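Local coordinates for DegV family protein (Thermus thermophilus, PDB 2DT8), which binds a fatty acid, captured here as palmitic acid, and a zinc ion, and probably serves as a lipid-binding protein of the DegV family, at residues E135-S138 with L139-L143; L120-G123 with M124-R128; V159-L162 with E163-K166; G179-N183 with L184-L188. All blocks are in the same frame, centred on the assembly; numbering follows the deposited sequence.

Interaction 1 of 4, residues E135-S138 with L139-L143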
loop_
_atom_site.group_PDB
_atom_site.type_symbol
_atom_site.label_atom_id
_atom_site.label_comp_id
_atom_site.label_asym_id
_atom_site.label_seq_id
_atom_site.Cartn_x
_atom_site.Cartn_y
_atom_site.Cartn_z
ATOM N N GLU A 135 -12.595 15.456 -12.668
ATOM C CA GLU A 135 -12.693 15.973 -14.039
ATOM C C GLU A 135 -14.088 15.680 -14.594
ATOM O O GLU A 135 -14.570 16.333 -15.510
ATOM C CB GLU A 135 -11.676 15.299 -14.961
ATOM C CG GLU A 135 -10.226 15.692 -14.773
ATOM C CD GLU A 135 -9.283 14.672 -15.395
ATOM O OE1 GLU A 135 -9.635 14.100 -16.449
ATOM O OE2 GLU A 135 -8.189 14.443 -14.838
ATOM N N GLY A 136 -14.707 14.672 -13.954
ATOM C CA GLY A 136 -16.025 14.289 -14.419
ATOM C C GLY A 136 -16.195 12.942 -15.160
ATOM O O GLY A 136 -17.251 12.646 -15.732
ATOM N N GLN A 137 -15.153 12.121 -15.144
ATOM C CA GLN A 137 -15.237 10.850 -15.847
ATOM C C GLN A 137 -16.178 9.847 -15.194
ATOM O O GLN A 137 -16.400 9.865 -13.984
ATOM C CB GLN A 137 -13.839 10.255 -16.052
ATOM C CG GLN A 137 -12.971 11.108 -16.984
ATOM C CD GLN A 137 -11.735 10.388 -17.516
ATOM O OE1 GLN A 137 -10.896 10.993 -18.181
ATOM N NE2 GLN A 137 -11.617 9.101 -17.223
ATOM N N SER A 138 -16.734 8.972 -16.025
ATOM C CA SER A 138 -17.689 7.965 -15.587
ATOM C C SER A 138 -17.070 6.845 -14.780
ATOM O O SER A 138 -15.863 6.606 -14.839
ATOM C CB SER A 138 -18.359 7.340 -16.801
ATOM O OG SER A 138 -17.411 6.543 -17.505
ATOM N N LEU A 139 -17.925 6.132 -14.053
ATOM C CA LEU A 139 -17.470 5.003 -13.261
ATOM C C LEU A 139 -16.700 4.021 -14.147
ATOM O O LEU A 139 -15.610 3.571 -13.817
ATOM C CB LEU A 139 -18.654 4.355 -12.549
ATOM C CG LEU A 139 -18.321 3.072 -11.778
ATOM C CD1 LEU A 139 -17.362 3.370 -10.636
ATOM C CD2 LEU A 139 -19.613 2.460 -11.254
ATOM N N GLU A 140 -17.368 3.683 -15.262
ATOM C CA GLU A 140 -16.704 2.804 -16.205
ATOM C C GLU A 140 -15.306 3.195 -16.670
ATOM O O GLU A 140 -14.405 2.372 -16.745
ATOM C CB GLU A 140 -17.663 2.546 -17.352
ATOM C CG GLU A 140 -18.661 1.417 -17.098
ATOM C CD GLU A 140 -18.008 0.066 -16.793
ATOM O OE1 GLU A 140 -17.203 -0.444 -17.607
ATOM O OE2 GLU A 140 -18.298 -0.487 -15.712
ATOM N N ALA A 141 -15.191 4.500 -16.978
ATOM C CA ALA A 141 -13.905 4.963 -17.464
ATOM C C ALA A 141 -12.892 4.779 -16.344
ATOM O O ALA A 141 -11.751 4.369 -16.585
ATOM C CB ALA A 141 -14.034 6.428 -17.848
ATOM N N VAL A 142 -13.299 5.110 -15.123
ATOM C CA VAL A 142 -12.411 5.001 -13.980
ATOM C C VAL A 142 -12.058 3.542 -13.678
ATOM O O VAL A 142 -10.895 3.229 -13.411
ATOM C CB VAL A 142 -13.050 5.679 -12.746
ATOM C CG1 VAL A 142 -12.199 5.446 -11.498
ATOM C CG2 VAL A 142 -13.166 7.175 -13.009
ATOM N N LEU A 143 -13.045 2.650 -13.739
ATOM C CA LEU A 143 -12.765 1.236 -13.475
ATOM C C LEU A 143 -11.844 0.671 -14.546
ATOM O O LEU A 143 -11.017 -0.188 -14.264
ATOM C CB LEU A 143 -14.057 0.406 -13.411
ATOM C CG LEU A 143 -14.965 0.666 -12.201
ATOM C CD1 LEU A 143 -16.288 -0.056 -12.375
ATOM C CD2 LEU A 143 -14.272 0.203 -10.921
#
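S138 meets A141 and V142 in the first turn of helix 139-151, at its N-terminus. L139 follows the serine directly and turns its side chain from it, toward strands 82-87 and 110-114. At E140 the approach is slight: CB lies 4.0 Å from S138 OG, and the chain, bent at chi2, carries the carboxylate away. A141 is where the cap closes. Its N donates to S138 OG over 3.1 Å at an N-H...O angle of 156°, so the serine hydroxyl takes up an amide that has no preceding turn to bond to. S138 OG sits between its own backbone N and carbonyl carbon (chi1 70°), a setting that brings the oxygen over the helix end. The methyl of A141 packs against the same group, CB to S138 OG 3.4 Å, and on its other flank meets the amide end of Q137, with NE2 3.7 Å from A141 CB. V142 N then makes the first regular helical bond, to S138 O at 3.0 Å and 163°, while V142 CG2 rests 3.3 Å from that same oxygen. Upstream, G136 ends helix 120-135 in a Schellman motif, with positive phi. The turn thus joins two helices: Q137 and V142 lean on L132 of helix 120-135, V142 also touches L84 of strand 82-87, and L139 reaches T111 of strand 110-114.

Interaction 2 of 4, residues L120-G123 with M124-R128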
loop_
_atom_site.group_PDB
_atom_site.type_symbol
_atom_site.label_atom_id
_atom_site.label_comp_id
_atom_site.label_asym_id
_atom_site.label_seq_id
_atom_site.Cartn_x
_atom_site.Cartn_y
_atom_site.Cartn_z
ATOM N N LEU A 120 0.907 2.852 -0.211
ATOM C CA LEU A 120 0.651 3.821 -1.283
ATOM C C LEU A 120 0.398 3.199 -2.654
ATOM O O LEU A 120 0.056 3.907 -3.601
ATOM C CB LEU A 120 1.775 4.858 -1.367
ATOM C CG LEU A 120 1.604 6.002 -0.368
ATOM C CD1 LEU A 120 2.758 6.980 -0.526
ATOM C CD2 LEU A 120 0.277 6.706 -0.604
ATOM N N GLY A 121 0.578 1.883 -2.769
ATOM C CA GLY A 121 0.255 1.210 -4.020
ATOM C C GLY A 121 -1.258 1.298 -4.176
ATOM O O GLY A 121 -1.794 1.396 -5.285
ATOM N N VAL A 122 -1.963 1.252 -3.049
ATOM C CA VAL A 122 -3.416 1.385 -3.065
ATOM C C VAL A 122 -3.715 2.884 -3.131
ATOM O O VAL A 122 -4.541 3.347 -3.920
ATOM C CB VAL A 122 -4.058 0.818 -1.776
ATOM C CG1 VAL A 122 -5.573 0.984 -1.841
ATOM C CG2 VAL A 122 -3.676 -0.646 -1.594
ATOM N N GLY A 123 -3.007 3.649 -2.305
ATOM C CA GLY A 123 -3.207 5.086 -2.270
ATOM C C GLY A 123 -3.069 5.784 -3.609
ATOM O O GLY A 123 -3.872 6.678 -3.919
HETATM N N MSE A 124 -2.076 5.393 -4.408
HETATM C CA MSE A 124 -1.877 6.043 -5.706
HETATM C C MSE A 124 -3.055 5.774 -6.632
HETATM O O MSE A 124 -3.399 6.621 -7.458
HETATM C CB MSE A 124 -0.582 5.579 -6.377
HETATM C CG MSE A 124 -0.615 4.154 -6.876
HETATM SE SE MSE A 124 1.144 3.600 -7.438
HETATM C CE MSE A 124 0.615 2.003 -8.373
HETATM N N MSE A 125 -3.675 4.602 -6.501
HETATM C CA MSE A 125 -4.830 4.290 -7.339
HETATM C C MSE A 125 -6.039 5.102 -6.868
HETATM O O MSE A 125 -6.859 5.541 -7.675
HETATM C CB MSE A 125 -5.123 2.792 -7.310
HETATM C CG MSE A 125 -3.979 1.987 -7.878
HETATM SE SE MSE A 125 -4.455 0.168 -8.207
HETATM C CE MSE A 125 -2.707 -0.598 -8.336
ATOM N N VAL A 126 -6.155 5.309 -5.560
ATOM C CA VAL A 126 -7.239 6.128 -5.027
ATOM C C VAL A 126 -7.080 7.546 -5.582
ATOM O O VAL A 126 -8.044 8.154 -6.038
ATOM C CB VAL A 126 -7.192 6.167 -3.478
ATOM C CG1 VAL A 126 -8.142 7.217 -2.938
ATOM C CG2 VAL A 126 -7.545 4.814 -2.929
ATOM N N LEU A 127 -5.855 8.060 -5.557
ATOM C CA LEU A 127 -5.598 9.397 -6.070
ATOM C C LEU A 127 -5.874 9.492 -7.573
ATOM O O LEU A 127 -6.414 10.492 -8.041
ATOM C CB LEU A 127 -4.155 9.807 -5.770
ATOM C CG LEU A 127 -3.825 9.974 -4.281
ATOM C CD1 LEU A 127 -2.337 10.263 -4.140
ATOM C CD2 LEU A 127 -4.651 11.094 -3.650
ATOM N N ARG A 128 -5.527 8.453 -8.329
ATOM C CA ARG A 128 -5.763 8.479 -9.774
ATOM C C ARG A 128 -7.267 8.463 -10.048
ATOM O O ARG A 128 -7.752 9.190 -10.917
ATOM C CB ARG A 128 -5.095 7.280 -10.441
ATOM C CG ARG A 128 -5.328 7.169 -11.946
ATOM C CD ARG A 128 -4.883 8.406 -12.700
ATOM N NE ARG A 128 -4.897 8.147 -14.143
ATOM C CZ ARG A 128 -4.900 9.094 -15.076
ATOM N NH1 ARG A 128 -4.893 10.372 -14.729
ATOM N NH2 ARG A 128 -4.913 8.763 -16.361
#
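M124 and M125, both selenomethionine, border the carbonyl of G121 with their side chains: M124 CG and M125 CG each lie 3.4 Å from G121 O. M124 CG stands between its backbone N and carbonyl carbon (chi1 71°), which turns the chain back along the preceding turn, and CG also passes 3.4 Å from L120 O. The two methylenes lie against G121 O, a buried oxygen with no polar partner in the model. L127 CG lies 3.3 Å from G123 O; separately, V122 CG1 and V126 CG2 pack more loosely at 4.4 Å. These side chains are positioned by the helical backbone. M124 N donates to L120 O at 2.7 Å, from above the carbonyl plane (37° out of it); V126 N approaches V122 O much more nearly in line with its C=O bond, at 162°, and L127 N bonds to G123 O. Farther out, M124 touches Y228 and Y276 on the sheet of strand 225-231, M125 packs on L146 and L149 of helix 139-151, and R128 bridges to E131 and E145. This is i to i+3 and i to i+4 packing in the first turns of a buried alpha-helix, 120-135, with G121 about 7 Å from the bound palmitic acid.

Interaction 3 of 4, residues V159-L162 with E163-K166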
loop_
_atom_site.group_PDB
_atom_site.type_symbol
_atom_site.label_atom_id
_atom_site.label_comp_id
_atom_site.label_asym_id
_atom_site.label_seq_id
_atom_site.Cartn_x
_atom_site.Cartn_y
_atom_site.Cartn_z
ATOM N N VAL A 159 13.570 -4.954 3.206
ATOM C CA VAL A 159 13.242 -5.006 4.630
ATOM C C VAL A 159 14.490 -5.406 5.409
ATOM O O VAL A 159 15.390 -6.038 4.855
ATOM C CB VAL A 159 12.132 -6.052 4.915
ATOM C CG1 VAL A 159 10.822 -5.613 4.283
ATOM C CG2 VAL A 159 12.532 -7.417 4.352
ATOM N N ALA A 160 14.549 -5.042 6.685
ATOM C CA ALA A 160 15.711 -5.389 7.504
ATOM C C ALA A 160 15.739 -6.884 7.786
ATOM O O ALA A 160 16.809 -7.482 7.881
ATOM C CB ALA A 160 15.675 -4.615 8.827
ATOM N N THR A 161 14.559 -7.481 7.925
ATOM C CA THR A 161 14.445 -8.906 8.208
ATOM C C THR A 161 13.177 -9.453 7.582
ATOM O O THR A 161 12.219 -8.713 7.351
ATOM C CB THR A 161 14.374 -9.190 9.734
ATOM O OG1 THR A 161 14.138 -10.588 9.944
ATOM C CG2 THR A 161 13.224 -8.415 10.387
ATOM N N LEU A 162 13.182 -10.747 7.293
ATOM C CA LEU A 162 12.001 -11.379 6.732
ATOM C C LEU A 162 11.117 -11.930 7.858
ATOM O O LEU A 162 10.052 -12.478 7.605
ATOM C CB LEU A 162 12.406 -12.536 5.806
ATOM C CG LEU A 162 13.193 -12.188 4.541
ATOM C CD1 LEU A 162 13.585 -13.479 3.831
ATOM C CD2 LEU A 162 12.356 -11.314 3.631
ATOM N N GLU A 163 11.538 -11.738 9.106
ATOM C CA GLU A 163 10.802 -12.294 10.239
ATOM C C GLU A 163 9.370 -11.814 10.443
ATOM O O GLU A 163 8.506 -12.602 10.851
ATOM C CB GLU A 163 11.600 -12.098 11.532
ATOM C CG GLU A 163 11.105 -12.910 12.739
ATOM C CD GLU A 163 11.210 -14.417 12.555
ATOM O OE1 GLU A 163 12.024 -14.882 11.731
ATOM O OE2 GLU A 163 10.473 -15.139 13.263
ATOM N N PHE A 164 9.097 -10.536 10.187
ATOM C CA PHE A 164 7.726 -10.061 10.362
ATOM C C PHE A 164 6.815 -10.605 9.267
ATOM O O PHE A 164 5.640 -10.912 9.511
ATOM C CB PHE A 164 7.678 -8.530 10.398
ATOM C CG PHE A 164 8.219 -7.942 11.678
ATOM C CD1 PHE A 164 9.577 -8.009 11.976
ATOM C CD2 PHE A 164 7.369 -7.327 12.581
ATOM C CE1 PHE A 164 10.075 -7.466 13.160
ATOM C CE2 PHE A 164 7.861 -6.784 13.768
ATOM C CZ PHE A 164 9.218 -6.854 14.057
ATOM N N LEU A 165 7.356 -10.729 8.061
ATOM C CA LEU A 165 6.589 -11.270 6.950
ATOM C C LEU A 165 6.277 -12.739 7.242
ATOM O O LEU A 165 5.174 -13.224 7.018
ATOM C CB LEU A 165 7.363 -11.098 5.645
ATOM C CG LEU A 165 7.307 -9.691 5.041
ATOM C CD1 LEU A 165 8.324 -9.565 3.930
ATOM C CD2 LEU A 165 5.911 -9.422 4.524
ATOM N N LYS A 166 7.336 -13.418 7.716
ATOM C CA LYS A 166 7.139 -14.810 8.071
ATOM C C LYS A 166 6.131 -15.120 9.180
ATOM O O LYS A 166 5.262 -15.971 9.044
ATOM C CB LYS A 166 8.507 -15.332 8.488
ATOM C CG LYS A 166 8.460 -16.756 9.045
ATOM C CD LYS A 166 9.834 -17.207 9.511
ATOM C CE LYS A 166 9.762 -18.569 10.176
ATOM N NZ LYS A 166 11.122 -19.140 10.378
HETATM O O HOH W 1 9.668 -8.952 7.688
#
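T161 reaches E163 and F164 at the entry to helix 163-168. From CB, 3.9 Å from E163 N, the side chain divides into two branches. OG1 is anti to the backbone N (chi1 175°), and this torsion brings it within 3.0 Å of E163 N, which donates to it at a nearly straight 163°. The same oxygen lies 3.4 Å from E163 CB, and the two side chains cross obliquely. The other branch, CG2, reaches the F164 ring: it comes to the edge, near the ring plane, 4.0 Å from CD1, with the two side chains crossing at about a right angle. The ring has a further neighbour in F58, whose plane is turned by about 30°, and it also lies against P270. The bond from E163 N to T161 OG1, spanning i to i+2, forms an ST turn that caps the way into the helix, whose first regular i to i+4 bond runs from K166 N to L162 O, 2.9 Å long. Water 1 makes a second link round this turn: it donates to T161 O at 2.6 Å and accepts from L165 N, giving that early helical amide a partner. L162 is turned off the helix at CB, yet its CD2 lies 4.4 Å from L165 CD1, and it packs against F177 and L181, farther along the same chain. E163 bends at chi2, taking its carboxylate clear of the cap to a salt bridge with R167. L165 touches L188 of strand 185-191, and its side chain lies about 4 Å from the bound palmitic acid.

Interaction 4 of 4, residues G179-N183 with L184-L188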
loop_
_atom_site.group_PDB
_atom_site.type_symbol
_atom_site.label_atom_id
_atom_site.label_comp_id
_atom_site.label_asym_id
_atom_site.label_seq_id
_atom_site.Cartn_x
_atom_site.Cartn_y
_atom_site.Cartn_z
ATOM N N GLY A 179 15.757 -19.616 3.622
ATOM C CA GLY A 179 16.889 -20.521 3.676
ATOM C C GLY A 179 17.979 -20.310 2.624
ATOM O O GLY A 179 18.761 -21.198 2.314
ATOM N N THR A 180 18.008 -19.056 2.142
ATOM C CA THR A 180 18.963 -18.761 1.091
ATOM C C THR A 180 19.499 -17.327 1.111
ATOM O O THR A 180 20.428 -16.973 0.397
ATOM C CB THR A 180 18.428 -18.986 -0.263
ATOM O OG1 THR A 180 17.425 -18.006 -0.556
ATOM C CG2 THR A 180 17.861 -20.369 -0.531
ATOM N N LEU A 181 18.874 -16.545 2.009
ATOM C CA LEU A 181 19.272 -15.152 2.080
ATOM C C LEU A 181 20.530 -14.749 2.851
ATOM O O LEU A 181 21.177 -13.752 2.559
ATOM C CB LEU A 181 18.122 -14.358 2.820
ATOM C CG LEU A 181 18.271 -12.835 2.819
ATOM C CD1 LEU A 181 18.359 -12.254 1.405
ATOM C CD2 LEU A 181 17.108 -12.121 3.506
ATOM N N LEU A 182 20.842 -15.612 3.835
ATOM C CA LEU A 182 22.001 -15.309 4.652
ATOM C C LEU A 182 22.030 -13.875 5.185
ATOM O O LEU A 182 21.109 -13.412 5.846
ATOM C CB LEU A 182 23.244 -15.868 3.938
ATOM C CG LEU A 182 23.256 -17.403 3.916
ATOM C CD1 LEU A 182 24.245 -17.923 2.886
ATOM C CD2 LEU A 182 23.624 -17.908 5.300
ATOM N N ASN A 183 23.012 -13.195 5.023
ATOM C CA ASN A 183 23.324 -11.815 5.335
ATOM C C ASN A 183 23.052 -10.778 4.242
ATOM O O ASN A 183 23.227 -9.581 4.428
ATOM C CB ASN A 183 24.717 -11.765 5.885
ATOM C CG ASN A 183 24.896 -12.527 7.192
ATOM O OD1 ASN A 183 24.067 -12.427 8.101
ATOM N ND2 ASN A 183 25.982 -13.286 7.292
ATOM N N LEU A 184 22.589 -11.324 3.105
ATOM C CA LEU A 184 22.327 -10.434 1.991
ATOM C C LEU A 184 21.040 -9.556 2.146
ATOM O O LEU A 184 20.236 -9.877 3.023
ATOM C CB LEU A 184 22.112 -11.225 0.636
ATOM C CG LEU A 184 23.307 -12.013 0.108
ATOM C CD1 LEU A 184 22.823 -12.985 -0.953
ATOM C CD2 LEU A 184 24.333 -11.049 -0.457
ATOM N N LYS A 185 20.870 -8.479 1.376
ATOM C CA LYS A 185 19.680 -7.632 1.509
ATOM C C LYS A 185 18.667 -8.120 0.491
ATOM O O LYS A 185 18.989 -8.256 -0.684
ATOM C CB LYS A 185 20.001 -6.160 1.234
ATOM C CG LYS A 185 21.147 -5.604 2.067
ATOM C CD LYS A 185 20.960 -5.838 3.563
ATOM C CE LYS A 185 22.171 -5.306 4.324
ATOM N NZ LYS A 185 22.058 -5.533 5.788
ATOM N N PRO A 186 17.428 -8.387 0.923
ATOM C CA PRO A 186 16.390 -8.869 0.010
ATOM C C PRO A 186 15.682 -7.762 -0.751
ATOM O O PRO A 186 15.460 -6.677 -0.217
ATOM C CB PRO A 186 15.434 -9.597 0.943
ATOM C CG PRO A 186 15.452 -8.703 2.163
ATOM C CD PRO A 186 16.940 -8.366 2.317
ATOM N N VAL A 187 15.360 -8.034 -2.010
ATOM C CA VAL A 187 14.612 -7.083 -2.819
ATOM C C VAL A 187 13.335 -7.833 -3.157
ATOM O O VAL A 187 13.368 -8.938 -3.711
ATOM C CB VAL A 187 15.378 -6.677 -4.084
ATOM C CG1 VAL A 187 14.527 -5.726 -4.918
ATOM C CG2 VAL A 187 16.687 -5.990 -3.683
ATOM N N LEU A 188 12.211 -7.234 -2.797
ATOM C CA LEU A 188 10.913 -7.870 -2.980
ATOM C C LEU A 188 9.958 -7.075 -3.859
ATOM O O LEU A 188 10.166 -5.893 -4.119
ATOM C CB LEU A 188 10.266 -8.071 -1.605
ATOM C CG LEU A 188 11.125 -8.807 -0.567
ATOM C CD1 LEU A 188 10.337 -8.967 0.724
ATOM C CD2 LEU A 188 11.541 -10.164 -1.104
HETATM O O HOH W 2 19.795 -10.633 5.481
#
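L181 folds its isobutyl group against L184 and P186, and this makes the dense part of the contact. L181 CG is anti to the backbone N, which carries both methyls against L184 and P186: CD1 comes to 3.4 Å from L184 O and 4.0 Å from L184 CB. CD2 meets the proline ring, 3.9 Å from P186 CD, and the two side chains cross at about a right angle. P186 CB stands at similar range from both methyls, so the ring rests on the leucine tip; P186 also packs against V159 and F177. L184 reaches back in turn, its CB 3.3 Å from L181 O. That oxygen also accepts from L184 N at 2.9 Å, with an N-H...O angle of 147°, and the bond closes the turn.

The other side is looser and faces solvent. L182 and N183 occupy the corner of the turn, both exposed; N183 CB approaches L184 N at 3.5 Å, and its amide leads away. Water 2 bridges the corner residue L182 to the turn's last residue, donating to L182 O at 3.1 Å and to L184 O at 2.6 Å, so both carbonyls gain a bridging partner. The CB of K185 points away from the turn, while its backbone pairs with A201 of strand 194-201. The hydrogen bond from L184 N to L181 O, with phi 49° and psi -128° at L182 and together with the helical-like angles of N183, is that of a type II' beta turn, here the lead-in to strand 185-191 and its two-stranded antiparallel hairpin.

Interaction 2 is the buried member of the set, all but one of its touching residues lying inside the protein, whereas interactions 1 and 4 are surface contacts and interaction 3 is intermediate. Interactions 1 and 2 belong to consecutive helices, their centres 15 Å apart without touching; both lie at the start of their helix, but interaction 1 includes the loop and cap before it, while interaction 2 is helical throughout. Both 1 and 3 have a hydroxyl capping an early amide, but a serine does it in one and a threonine in the other, where a water also takes part. Interactions 3 and 4 touch directly through leucine packing; both stand far from interaction 1, across the chain's centre.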